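Side-chain contacts in glycosyl hydrolases family 31 family protein (Aspergillus niger, PDB 6DRU), which releases alpha-xylose from the non-reducing terminal glucose of xyloglucan oligosaccharides, as a family 31 alpha-xylosidase: residues A[30-35]-A[60-65]; A[41-46]-A[213-218]. One frame throughout, in Å; residues are numbered along the deposited sequence.

Contact 1. Residues A[30-35]-A[60-65]; sequences RVRAWP and HGMSYD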
loop_
_atom_site.group_PDB
_atom_site.type_symbol
_atom_site.label_atom_id
_atom_site.label_comp_id
_atom_site.label_asym_id
_atom_site.label_seq_id
_atom_site.Cartn_x
_atom_site.Cartn_y
_atom_site.Cartn_z
ATOM N N ARG A 30 25.382 20.829 4.195
ATOM C CA ARG A 30 24.000 20.372 4.248
ATOM C C ARG A 30 23.633 19.745 2.911
ATOM O O ARG A 30 23.824 20.362 1.858
ATOM C CB ARG A 30 23.046 21.522 4.571
ATOM C CG ARG A 30 21.601 21.079 4.703
ATOM C CD ARG A 30 20.663 22.257 4.883
ATOM N NE ARG A 30 19.333 21.817 5.292
ATOM C CZ ARG A 30 18.271 22.611 5.360
ATOM N NH1 ARG A 30 18.377 23.894 5.040
ATOM N NH2 ARG A 30 17.100 22.121 5.745
ATOM N N VAL A 31 23.108 18.523 2.954
ATOM C CA VAL A 31 22.777 17.760 1.757
ATOM C C VAL A 31 21.282 17.479 1.754
ATOM O O VAL A 31 20.731 17.008 2.756
ATOM C CB VAL A 31 23.580 16.448 1.679
ATOM C CG1 VAL A 31 23.134 15.622 0.485
ATOM C CG2 VAL A 31 25.064 16.744 1.595
ATOM N N ARG A 32 20.630 17.776 0.631
ATOM C CA ARG A 32 19.220 17.477 0.428
ATOM C C ARG A 32 19.039 16.813 -0.930
ATOM O O ARG A 32 19.657 17.224 -1.916
ATOM C CB ARG A 32 18.358 18.743 0.530
ATOM C CG ARG A 32 18.036 19.131 1.964
ATOM C CD ARG A 32 17.229 20.415 2.048
ATOM N NE ARG A 32 18.024 21.587 1.695
ATOM C CZ ARG A 32 17.600 22.840 1.818
ATOM N NH1 ARG A 32 16.386 23.090 2.291
ATOM N NH2 ARG A 32 18.392 23.846 1.472
ATOM N N ALA A 33 18.197 15.784 -0.972
ATOM C CA ALA A 33 17.977 15.014 -2.187
ATOM C C ALA A 33 16.510 14.624 -2.291
ATOM O O ALA A 33 15.865 14.335 -1.280
ATOM C CB ALA A 33 18.858 13.757 -2.219
ATOM N N TRP A 34 15.991 14.614 -3.523
ATOM C CA TRP A 34 14.601 14.260 -3.771
ATOM C C TRP A 34 14.440 13.707 -5.179
ATOM O O TRP A 34 15.089 14.206 -6.110
ATOM C CB TRP A 34 13.671 15.463 -3.583
ATOM C CG TRP A 34 13.942 16.612 -4.516
ATOM C CD1 TRP A 34 13.411 16.800 -5.760
ATOM C CD2 TRP A 34 14.797 17.735 -4.273
ATOM N NE1 TRP A 34 13.886 17.967 -6.307
ATOM C CE2 TRP A 34 14.739 18.560 -5.414
ATOM C CE3 TRP A 34 15.609 18.122 -3.202
ATOM C CZ2 TRP A 34 15.459 19.748 -5.514
ATOM C CZ3 TRP A 34 16.326 19.303 -3.305
ATOM C CH2 TRP A 34 16.245 20.101 -4.452
ATOM N N PRO A 35 13.609 12.675 -5.364
ATOM C CA PRO A 35 13.329 12.182 -6.719
ATOM C C PRO A 35 12.067 12.777 -7.334
ATOM O O PRO A 35 11.019 12.848 -6.682
ATOM C CB PRO A 35 13.185 10.671 -6.508
ATOM C CG PRO A 35 12.627 10.553 -5.124
ATOM C CD PRO A 35 13.145 11.734 -4.328
ATOM N N HIS A 60 20.459 30.366 3.898
ATOM C CA HIS A 60 20.809 29.783 2.607
ATOM C C HIS A 60 19.572 29.522 1.760
ATOM O O HIS A 60 19.540 29.865 0.573
ATOM C CB HIS A 60 21.585 28.478 2.800
ATOM C CG HIS A 60 22.880 28.640 3.529
ATOM N ND1 HIS A 60 24.057 28.963 2.890
ATOM C CD2 HIS A 60 23.187 28.501 4.839
ATOM C CE1 HIS A 60 25.032 29.029 3.778
ATOM N NE2 HIS A 60 24.531 28.749 4.967
ATOM N N GLY A 61 18.548 28.915 2.352
ATOM C CA GLY A 61 17.403 28.511 1.559
ATOM C C GLY A 61 17.801 27.452 0.552
ATOM O O GLY A 61 18.596 26.551 0.839
ATOM N N MET A 62 17.251 27.567 -0.655
ATOM C CA MET A 62 17.564 26.661 -1.749
ATOM C C MET A 62 18.664 27.199 -2.662
ATOM O O MET A 62 18.837 26.692 -3.775
ATOM C CB MET A 62 16.299 26.377 -2.564
ATOM C CG MET A 62 16.031 24.905 -2.828
ATOM S SD MET A 62 15.448 24.035 -1.360
ATOM C CE MET A 62 13.940 24.938 -1.008
ATOM N N SER A 63 19.417 28.200 -2.212
ATOM C CA SER A 63 20.352 28.888 -3.092
ATOM C C SER A 63 21.564 28.018 -3.409
ATOM O O SER A 63 22.050 27.263 -2.563
ATOM C CB SER A 63 20.805 30.202 -2.457
ATOM O OG SER A 63 21.633 29.964 -1.331
ATOM N N TYR A 64 22.049 28.133 -4.643
ATOM C CA TYR A 64 23.240 27.418 -5.077
ATOM C C TYR A 64 23.941 28.231 -6.156
ATOM O O TYR A 64 23.354 29.122 -6.773
ATOM C CB TYR A 64 22.905 26.012 -5.591
ATOM C CG TYR A 64 21.934 25.991 -6.750
ATOM C CD1 TYR A 64 20.562 25.984 -6.530
ATOM C CD2 TYR A 64 22.388 25.980 -8.063
ATOM C CE1 TYR A 64 19.670 25.965 -7.586
ATOM C CE2 TYR A 64 21.503 25.962 -9.124
ATOM C CZ TYR A 64 20.146 25.956 -8.879
ATOM O OH TYR A 64 19.260 25.937 -9.932
ATOM N N ASP A 65 25.214 27.906 -6.375
ATOM C CA ASP A 65 26.058 28.610 -7.331
ATOM C C ASP A 65 26.300 27.839 -8.614
ATOM O O ASP A 65 26.427 28.456 -9.673
ATOM C CB ASP A 65 27.420 28.936 -6.703
ATOM C CG ASP A 65 27.514 30.365 -6.213
ATOM O OD1 ASP A 65 26.500 31.090 -6.291
ATOM O OD2 ASP A 65 28.607 30.766 -5.756
HETATM O O HOH W 1 19.742 25.383 3.580
#
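The guanidinium of R32 lies beneath the thioether of M62, whose SD sits over one face, towards its rim, 3.9 Å from R32 NH1. The methionine chain, bent at chi2 and chi3, crosses the arginine at about a right angle. At the edge of the same group R32 NH2 donates to G61 O at 2.8 Å, with an N-H...O angle of 136°; the oxygen lies close to the guanidinium plane, but the donor stands above the carbonyl plane. R30 NH1 lies over the opposite face, again towards the rim, so sulfur and a second guanidinium flank the group. The arginines belong to strand 28-35 of the N-terminal beta domain, whereas G61 and M62 form the corner of a type II' turn running from H60 to S63 in the loop that leads to strand 66-68. H60 O closes that turn, accepting from S63 N and from S63 OG, the latter at 2.8 Å; both donors approach from one face of its plane. Q22, on the adjacent strand 17-23, hydrogen-bonds R32 NH2 through OE1 and G61 O through NE2, bridging the two partners. D49 receives the backbone NH groups of H60 and G61.

Contact 2. Residues A[41-46]-A[213-218]; sequences GNEISF and TTLVDY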
loop_
_atom_site.group_PDB
_atom_site.type_symbol
_atom_site.label_atom_id
_atom_site.label_comp_id
_atom_site.label_asym_id
_atom_site.label_seq_id
_atom_site.Cartn_x
_atom_site.Cartn_y
_atom_site.Cartn_z
ATOM N N GLY A 41 8.278 22.639 0.425
ATOM C CA GLY A 41 8.605 23.794 1.227
ATOM C C GLY A 41 7.996 23.784 2.611
ATOM O O GLY A 41 8.388 24.604 3.450
ATOM N N ASN A 42 7.053 22.880 2.873
ATOM C CA ASN A 42 6.427 22.742 4.180
ATOM C C ASN A 42 6.945 21.532 4.947
ATOM O O ASN A 42 6.276 21.062 5.875
ATOM C CB ASN A 42 4.905 22.663 4.033
ATOM C CG ASN A 42 4.466 21.602 3.039
ATOM O OD1 ASN A 42 4.663 20.404 3.258
ATOM N ND2 ASN A 42 3.849 22.036 1.946
ATOM N N GLU A 43 8.110 21.010 4.574
ATOM C CA GLU A 43 8.706 19.919 5.330
ATOM C C GLU A 43 9.156 20.410 6.701
ATOM O O GLU A 43 9.498 21.581 6.887
ATOM C CB GLU A 43 9.892 19.323 4.569
ATOM C CG GLU A 43 9.514 18.519 3.330
ATOM C CD GLU A 43 9.369 19.378 2.087
ATOM O OE1 GLU A 43 9.693 20.584 2.154
ATOM O OE2 GLU A 43 8.935 18.846 1.042
ATOM N N ILE A 44 9.162 19.495 7.665
ATOM C CA ILE A 44 9.540 19.811 9.038
ATOM C C ILE A 44 11.048 19.667 9.180
ATOM O O ILE A 44 11.620 18.625 8.839
ATOM C CB ILE A 44 8.796 18.912 10.044
ATOM C CG1 ILE A 44 7.311 19.288 10.128
ATOM C CG2 ILE A 44 9.452 18.984 11.415
ATOM C CD1 ILE A 44 6.446 18.708 9.041
ATOM N N SER A 45 11.692 20.718 9.683
ATOM C CA SER A 45 13.137 20.766 9.845
ATOM C C SER A 45 13.461 21.122 11.286
ATOM O O SER A 45 12.741 21.897 11.922
ATOM C CB SER A 45 13.782 21.789 8.900
ATOM O OG SER A 45 15.183 21.860 9.102
ATOM N N PHE A 46 14.538 20.537 11.801
ATOM C CA PHE A 46 14.955 20.746 13.180
ATOM C C PHE A 46 16.255 21.532 13.280
ATOM O O PHE A 46 16.785 21.692 14.384
ATOM C CB PHE A 46 15.085 19.400 13.895
ATOM C CG PHE A 46 13.796 18.629 13.963
ATOM C CD1 PHE A 46 12.866 18.892 14.957
ATOM C CD2 PHE A 46 13.509 17.648 13.025
ATOM C CE1 PHE A 46 11.674 18.188 15.019
ATOM C CE2 PHE A 46 12.319 16.939 13.081
ATOM C CZ PHE A 46 11.401 17.210 14.079
ATOM N N THR A 213 8.429 9.990 3.257
ATOM C CA THR A 213 8.913 11.362 3.209
ATOM C C THR A 213 8.816 11.867 1.778
ATOM O O THR A 213 8.595 11.101 0.838
ATOM C CB THR A 213 10.352 11.467 3.724
ATOM O OG1 THR A 213 10.752 12.842 3.759
ATOM C CG2 THR A 213 11.299 10.694 2.817
ATOM N N THR A 214 8.982 13.180 1.629
ATOM C CA THR A 214 9.072 13.814 0.325
ATOM C C THR A 214 10.435 14.437 0.075
ATOM O O THR A 214 10.640 15.043 -0.983
ATOM C CB THR A 214 7.984 14.885 0.167
ATOM O OG1 THR A 214 8.260 15.986 1.045
ATOM C CG2 THR A 214 6.614 14.305 0.499
ATOM N N LEU A 215 11.375 14.299 1.014
ATOM C CA LEU A 215 12.674 14.952 0.930
ATOM C C LEU A 215 13.631 14.390 1.972
ATOM O O LEU A 215 13.273 14.269 3.148
ATOM C CB LEU A 215 12.527 16.464 1.119
ATOM C CG LEU A 215 13.827 17.252 1.296
ATOM C CD1 LEU A 215 14.680 17.162 0.043
ATOM C CD2 LEU A 215 13.538 18.701 1.654
ATOM N N VAL A 216 14.849 14.049 1.554
ATOM C CA VAL A 216 15.903 13.597 2.455
ATOM C C VAL A 216 16.794 14.787 2.781
ATOM O O VAL A 216 17.096 15.608 1.906
ATOM C CB VAL A 216 16.713 12.443 1.832
ATOM C CG1 VAL A 216 17.759 11.936 2.808
ATOM C CG2 VAL A 216 15.787 11.315 1.418
ATOM N N ASP A 217 17.218 14.884 4.041
ATOM C CA ASP A 217 17.948 16.057 4.515
ATOM C C ASP A 217 18.880 15.639 5.642
ATOM O O ASP A 217 18.424 15.097 6.654
ATOM C CB ASP A 217 16.970 17.140 4.987
ATOM C CG ASP A 217 17.659 18.444 5.355
ATOM O OD1 ASP A 217 18.883 18.567 5.138
ATOM O OD2 ASP A 217 16.965 19.355 5.856
ATOM N N TYR A 218 20.179 15.890 5.472
ATOM C CA TYR A 218 21.136 15.631 6.538
ATOM C C TYR A 218 22.243 16.676 6.499
ATOM O O TYR A 218 22.455 17.352 5.490
ATOM C CB TYR A 218 21.719 14.211 6.454
ATOM C CG TYR A 218 22.569 13.911 5.235
ATOM C CD1 TYR A 218 23.926 14.217 5.215
ATOM C CD2 TYR A 218 22.025 13.285 4.122
ATOM C CE1 TYR A 218 24.709 13.930 4.112
ATOM C CE2 TYR A 218 22.803 12.992 3.014
ATOM C CZ TYR A 218 24.144 13.316 3.016
ATOM O OH TYR A 218 24.921 13.029 1.917
#
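E43 and T214 meet through their polar ends: T214 OG1 donates to E43 OE2 at 2.9 Å, and the oxygen accepts on its anti lone pair, turned away from OE1. The threonine hydroxyl also lies alongside the glutamate stem, 3.6 Å from E43 CG. With its OG1 placed between the backbone N and the carbonyl carbon (chi1 69°), T214 directs the hydroxyl at the carboxylate. E43 has CG beside its own backbone N, and the bend at chi2 (87°) turns the carboxylate back over its own loop. There G41 N donates to E43 OE1 at 3.0 Å, arriving on the syn side and 26° out of the carboxylate plane. S40 N is a further donor to OE2, so backbone NH groups of the loop bond both oxygens, and OE2 takes the threonine hydroxyl as well. Beside the hydrogen bond the L215 methyl CD2 packs against the carboxylate carbon E43 CD at 4.2 Å.

Further along, S45 and D217 draw near each other, S45 OG being 4.5 Å from D217 OD2. N192 links them, since its ND2 hydrogen-bonds both oxygens; its OD1 also accepts from F46 N, while a salt bridge from R30 holds D217 OD2. On the other segment T213 OG1 donates to L215 O at 3.0 Å, from above the carbonyl plane, within the short connection between strands 205-213 and 216-222. These two strands belong to different sheets of the N-terminal beta domain. The 41-46 loop lies alongside the start of strand 216-222, which pairs with strand 28-35 through V216 and A33, and at its far end F46 makes edge-to-face ring contacts with W441, in helix 439-455, and Y473.

Overall arrangement
Contacts 1 and 2 have centres about 11 Å apart, and both reach one sheet, in which strands 28-35 and 216-222 are antiparallel neighbours. Their closest join is the salt bridge from R30 NH2 to D217 OD2, at 2.8 Å, while D217 OD1 comes within 3.3 Å of R32 CG. Thus the aspartate of contact 2 touches both arginines of contact 1. Residues 41-46 and 60-65 come from the same long connection after strand 28-35, and the segments of the two contacts alternate along the chain. Both contacts are structural and lie away from the xylose pocket and its active-site residues D395 and D487, which belong to the TIM-barrel domain.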